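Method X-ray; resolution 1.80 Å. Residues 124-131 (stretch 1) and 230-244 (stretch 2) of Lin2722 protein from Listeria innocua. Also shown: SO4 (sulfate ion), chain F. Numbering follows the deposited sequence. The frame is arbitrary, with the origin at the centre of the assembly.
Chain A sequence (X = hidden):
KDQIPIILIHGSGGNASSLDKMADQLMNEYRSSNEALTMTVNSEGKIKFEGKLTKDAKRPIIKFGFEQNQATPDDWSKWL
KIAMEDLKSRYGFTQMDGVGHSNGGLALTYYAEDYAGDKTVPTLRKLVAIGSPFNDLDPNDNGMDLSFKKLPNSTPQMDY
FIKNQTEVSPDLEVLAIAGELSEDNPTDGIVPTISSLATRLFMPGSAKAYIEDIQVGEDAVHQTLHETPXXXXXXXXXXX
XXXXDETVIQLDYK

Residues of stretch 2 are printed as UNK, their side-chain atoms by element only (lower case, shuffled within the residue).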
# COMPACT_ATOMS: atom_id res chain seq x y z
N LEU A 124 8.79 -1.25 7.26
CA LEU A 124 8.04 -1.68 6.06
C LEU A 124 9.06 -2.18 5.03
O LEU A 124 10.06 -1.55 4.77
CB LEU A 124 7.24 -0.53 5.48
CG LEU A 124 6.16 -0.81 4.47
CD1 LEU A 124 5.09 -1.77 5.02
CD2 LEU A 124 5.54 0.56 4.06
N ARG A 125 8.81 -3.36 4.51
CA ARG A 125 9.65 -3.99 3.53
C ARG A 125 9.00 -3.89 2.14
O ARG A 125 9.47 -3.14 1.28
CB ARG A 125 9.94 -5.43 3.92
CG ARG A 125 10.86 -6.15 2.93
CD ARG A 125 11.02 -7.63 3.22
NE ARG A 125 9.80 -8.39 3.03
CZ ARG A 125 9.78 -9.71 2.89
NH1 ARG A 125 10.92 -10.42 2.93
NH2 ARG A 125 8.65 -10.33 2.71
N LYS A 126 7.93 -4.64 1.91
CA LYS A 126 7.19 -4.55 0.63
C LYS A 126 5.97 -3.68 0.85
O LYS A 126 5.28 -3.83 1.86
CB LYS A 126 6.75 -5.90 0.17
CG LYS A 126 7.93 -6.83 -0.19
CD LYS A 126 7.45 -8.22 -0.43
CE LYS A 126 8.54 -9.17 -0.74
NZ LYS A 126 9.06 -9.11 -2.11
N LEU A 127 5.69 -2.79 -0.09
CA LEU A 127 4.57 -1.86 -0.04
C LEU A 127 3.83 -1.98 -1.36
O LEU A 127 4.38 -1.67 -2.41
CB LEU A 127 5.05 -0.42 0.12
CG LEU A 127 4.07 0.71 0.46
CD1 LEU A 127 4.89 2.01 0.75
CD2 LEU A 127 3.01 0.90 -0.64
N VAL A 128 2.59 -2.47 -1.30
CA VAL A 128 1.70 -2.51 -2.46
C VAL A 128 0.60 -1.47 -2.32
O VAL A 128 -0.15 -1.42 -1.31
CB VAL A 128 1.07 -3.93 -2.65
CG1 VAL A 128 0.15 -3.95 -3.91
CG2 VAL A 128 2.13 -5.02 -2.76
N ALA A 129 0.55 -0.56 -3.30
CA ALA A 129 -0.45 0.53 -3.31
C ALA A 129 -1.39 0.32 -4.50
O ALA A 129 -0.92 0.26 -5.63
CB ALA A 129 0.27 1.90 -3.41
N ILE A 130 -2.69 0.17 -4.23
CA ILE A 130 -3.65 -0.21 -5.27
C ILE A 130 -4.60 0.98 -5.47
O ILE A 130 -5.44 1.27 -4.60
CB ILE A 130 -4.43 -1.50 -4.88
CG1 ILE A 130 -3.44 -2.64 -4.57
CG2 ILE A 130 -5.40 -1.88 -5.98
CD1 ILE A 130 -4.12 -3.91 -4.12
N GLY A 131 -4.43 1.68 -6.60
CA GLY A 131 -5.23 2.86 -6.94
C GLY A 131 -5.08 4.02 -5.96
O GLY A 131 -6.05 4.72 -5.65
N UNK A 230 -6.38 -9.71 -11.48
CA UNK A 230 -5.01 -9.28 -11.77
C UNK A 230 -4.34 -8.61 -10.55
O UNK A 230 -3.12 -8.78 -10.36
c UNK A 230 -3.60 -7.77 -13.25
n UNK A 230 -0.29 -9.47 -14.62
c UNK A 230 -1.27 -8.36 -14.25
c UNK A 230 -2.57 -8.92 -13.62
c UNK A 230 -4.98 -8.30 -12.93
N UNK A 231 -5.07 -7.77 -9.83
CA UNK A 231 -4.55 -7.15 -8.61
C UNK A 231 -4.09 -8.19 -7.62
O UNK A 231 -2.99 -8.12 -7.07
c UNK A 231 -5.56 -6.20 -7.92
o UNK A 231 -5.62 -5.00 -8.65
N UNK A 232 -4.92 -9.18 -7.40
CA UNK A 232 -4.59 -10.22 -6.42
C UNK A 232 -3.41 -11.08 -6.88
O UNK A 232 -2.47 -11.39 -6.09
c UNK A 232 -6.83 -10.12 -5.35
c UNK A 232 -8.24 -10.72 -5.17
c UNK A 232 -5.39 -12.21 -5.13
c UNK A 232 -5.82 -11.06 -6.05
N UNK A 233 -3.40 -11.45 -8.15
CA UNK A 233 -2.28 -12.22 -8.73
C UNK A 233 -0.97 -11.43 -8.63
O UNK A 233 0.07 -11.98 -8.24
c UNK A 233 -4.48 -13.30 -11.71
c UNK A 233 -2.57 -12.57 -10.18
o UNK A 233 -3.86 -12.84 -12.70
o UNK A 233 -5.69 -13.61 -11.75
c UNK A 233 -3.74 -13.49 -10.36
N UNK A 234 -1.01 -10.14 -8.97
CA UNK A 234 0.23 -9.34 -8.97
C UNK A 234 0.75 -9.15 -7.54
O UNK A 234 1.96 -9.19 -7.29
c UNK A 234 0.01 -8.03 -9.71
c UNK A 234 3.35 -7.25 -11.53
c UNK A 234 1.30 -7.33 -10.09
c UNK A 234 2.01 -7.95 -11.26
n UNK A 234 4.17 -7.90 -12.61
N UNK A 235 -0.19 -8.94 -6.61
CA UNK A 235 0.12 -8.76 -5.22
C UNK A 235 0.74 -10.04 -4.65
O UNK A 235 1.76 -10.01 -3.96
c UNK A 235 -0.82 -8.14 -2.95
o UNK A 235 -1.51 -6.97 -4.90
c UNK A 235 -1.13 -8.27 -4.42
N UNK A 236 0.10 -11.19 -4.89
CA UNK A 236 0.70 -12.45 -4.49
C UNK A 236 2.11 -12.58 -5.02
O UNK A 236 3.03 -12.91 -4.26
c UNK A 236 0.57 -14.95 -4.80
c UNK A 236 -0.14 -13.64 -4.96
c UNK A 236 0.67 -15.58 -3.51
c UNK A 236 1.32 -16.74 -3.36
c UNK A 236 1.19 -15.55 -5.88
c UNK A 236 1.88 -16.72 -5.73
o UNK A 236 2.59 -18.52 -4.34
c UNK A 236 1.95 -17.32 -4.47
N UNK A 237 2.27 -12.36 -6.33
CA UNK A 237 3.59 -12.44 -6.96
C UNK A 237 4.60 -11.56 -6.24
O UNK A 237 5.69 -12.00 -5.95
c UNK A 237 5.22 -9.33 -9.06
c UNK A 237 5.54 -10.66 -9.28
n UNK A 237 6.85 -12.32 -9.97
c UNK A 237 6.79 -10.98 -9.86
c UNK A 237 5.67 -12.85 -9.49
c UNK A 237 7.70 -10.02 -10.19
c UNK A 237 7.36 -8.74 -9.99
c UNK A 237 6.14 -8.38 -9.41
c UNK A 237 4.87 -11.89 -9.05
c UNK A 237 3.52 -12.06 -8.44
N UNK A 238 4.22 -10.30 -5.97
CA UNK A 238 5.16 -9.38 -5.35
C UNK A 238 5.50 -9.81 -3.92
O UNK A 238 6.66 -9.75 -3.49
c UNK A 238 4.54 -8.00 -5.35
c UNK A 238 6.17 -5.06 -3.64
c UNK A 238 7.35 -5.48 -5.69
c UNK A 238 5.35 -6.14 -3.89
c UNK A 238 7.16 -4.73 -4.54
c UNK A 238 5.49 -6.90 -5.04
c UNK A 238 6.52 -6.59 -5.93
N UNK A 239 4.50 -10.31 -3.20
CA UNK A 239 4.70 -10.70 -1.80
C UNK A 239 5.40 -12.02 -1.64
O UNK A 239 6.13 -12.20 -0.67
c UNK A 239 1.17 -9.79 -0.21
c UNK A 239 2.56 -9.46 -0.83
c UNK A 239 3.35 -10.75 -1.03
c UNK A 239 3.36 -8.45 0.02
N UNK A 240 5.19 -12.96 -2.56
CA UNK A 240 5.64 -14.32 -2.32
C UNK A 240 6.67 -14.84 -3.31
O UNK A 240 7.32 -15.81 -3.00
c UNK A 240 4.44 -15.26 -2.27
c UNK A 240 3.47 -14.94 -1.12
o UNK A 240 5.02 -15.74 0.49
o UNK A 240 3.61 -14.15 1.11
c UNK A 240 4.09 -14.95 0.26
N UNK A 241 6.80 -14.22 -4.47
CA UNK A 241 7.67 -14.73 -5.56
C UNK A 241 8.78 -13.77 -5.92
O UNK A 241 9.93 -14.21 -6.15
c UNK A 241 5.81 -16.14 -6.58
n UNK A 241 6.29 -19.87 -6.13
c UNK A 241 5.53 -18.61 -6.20
c UNK A 241 6.84 -15.06 -6.80
c UNK A 241 6.47 -17.42 -6.17
N UNK A 242 8.47 -12.48 -5.94
CA UNK A 242 9.44 -11.46 -6.29
C UNK A 242 10.53 -11.35 -5.22
O UNK A 242 10.23 -11.12 -4.04
c UNK A 242 11.62 -6.97 -7.31
c UNK A 242 10.95 -6.98 -6.11
c UNK A 242 10.46 -8.98 -7.96
c UNK A 242 11.39 -7.97 -8.24
c UNK A 242 8.77 -10.11 -6.50
c UNK A 242 9.77 -9.00 -6.79
c UNK A 242 10.01 -8.00 -5.85
N UNK A 243 11.78 -11.47 -5.65
CA UNK A 243 12.89 -11.33 -4.72
C UNK A 243 14.01 -10.64 -5.50
O UNK A 243 14.23 -10.95 -6.66
c UNK A 243 13.35 -12.70 -4.23
c UNK A 243 12.53 -13.18 -1.80
n UNK A 243 11.37 -13.10 0.56
c UNK A 243 12.35 -13.49 -3.33
c UNK A 243 11.36 -13.68 -0.88
N UNK A 244 14.70 -9.71 -4.87
CA UNK A 244 15.84 -9.06 -5.53
C UNK A 244 16.82 -8.57 -4.48
O UNK A 244 16.43 -8.19 -3.38
c UNK A 244 15.39 -7.85 -6.48
o UNK A 244 16.51 -7.42 -7.30
c UNK A 244 14.86 -6.68 -5.65
S SO4 F . 12.95 -9.46 -0.88
O1 SO4 F . 14.04 -10.15 -0.17
O2 SO4 F . 13.53 -9.03 -2.19
O3 SO4 F . 11.77 -10.34 -1.05
O4 SO4 F . 12.42 -8.34 -0.05

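Position 230 carries four carbons in a row ending in nitrogen, out of reach of the strand: Lys230. Position 231 has one carbon and one oxygen; the oxygen lies 4.1 Å from Ile130 CG2, and CA-to-CB points toward the strand. It is Ser231. At 232, four carbons fork at the first, one arm two carbons long, and CA-to-CB points away: Ile232. Position 233 has three carbons, the third bearing two oxygens, far from the strand: Glu233. Position 234 repeats the four-carbon chain ending in nitrogen, and its end leads away: Lys234.

Position 235 has one carbon bearing an oxygen and a carbon; its oxygen lies 3.6 Å from Val128 CG1 and 4.1 Å from Ile130 CD1: Thr235. OG1 is not left unpaired among these apolar groups: Thr235 OG1 donates to Ser231 O at 2.9 Å, one turn back.

Position 236, a six-carbon ring bearing oxygen, is Tyr236; 237, with fused five- and six-membered rings holding one nitrogen, is Trp237. Neither reaches the strand. At 238, CA-to-CB points toward the strand, and one carbon leads to a bare six-carbon ring; one ring carbon packs 3.6 Å from Val128 CG2, and another sits 3.9 Å from Lys126 CB: Phe238.

Position 239 has four carbons forked at the second; CA-to-CB runs sideways, but the end comes nearer, placing a terminal carbon 4.1 Å from Lys126 CD: Leu239. Position 240, three carbons ending in two oxygens, is Glu240, and 241, four carbons and a nitrogen, is Lys241; neither touches the strand. Position 242 has another bare six-carbon ring, with a ring carbon 4.0 Å from Lys126 NZ: Phe242. Position 243 is a four-carbon chain ending in a nitrogen that comes within 3.6 Å of Arg125 NH1: Lys243. Position 244 has one carbon carrying oxygen and carbon: Thr244, without strand contact.

The contact works because helix and strand run nearly antiparallel (170°, closest axis approach 9.4 Å), so Ile130, Val128 and Lys126 register with Ser231, Thr235 and Leu239. The alternate strand residues point toward the helix, and 470 Å² is buried in total. Lys126 anchors one end: its NZ donates to Phe238 O at 2.8 Å and Phe242 O at 3.0 Å, tying the strand to the helix and the segment beyond it. Lys126 NZ also donates to sulfate O3 at 3.2 Å; Lys243 NZ makes a weak bond to that oxygen, also 3.2 Å. The anion, probably from the crystallisation liquor, can offset the like charges of Arg125 and Lys243, while Thr244 N donates to sulfate O2 at 3.0 Å.

Stretch 2 230-244: KSIEKTYWFLEKFKT
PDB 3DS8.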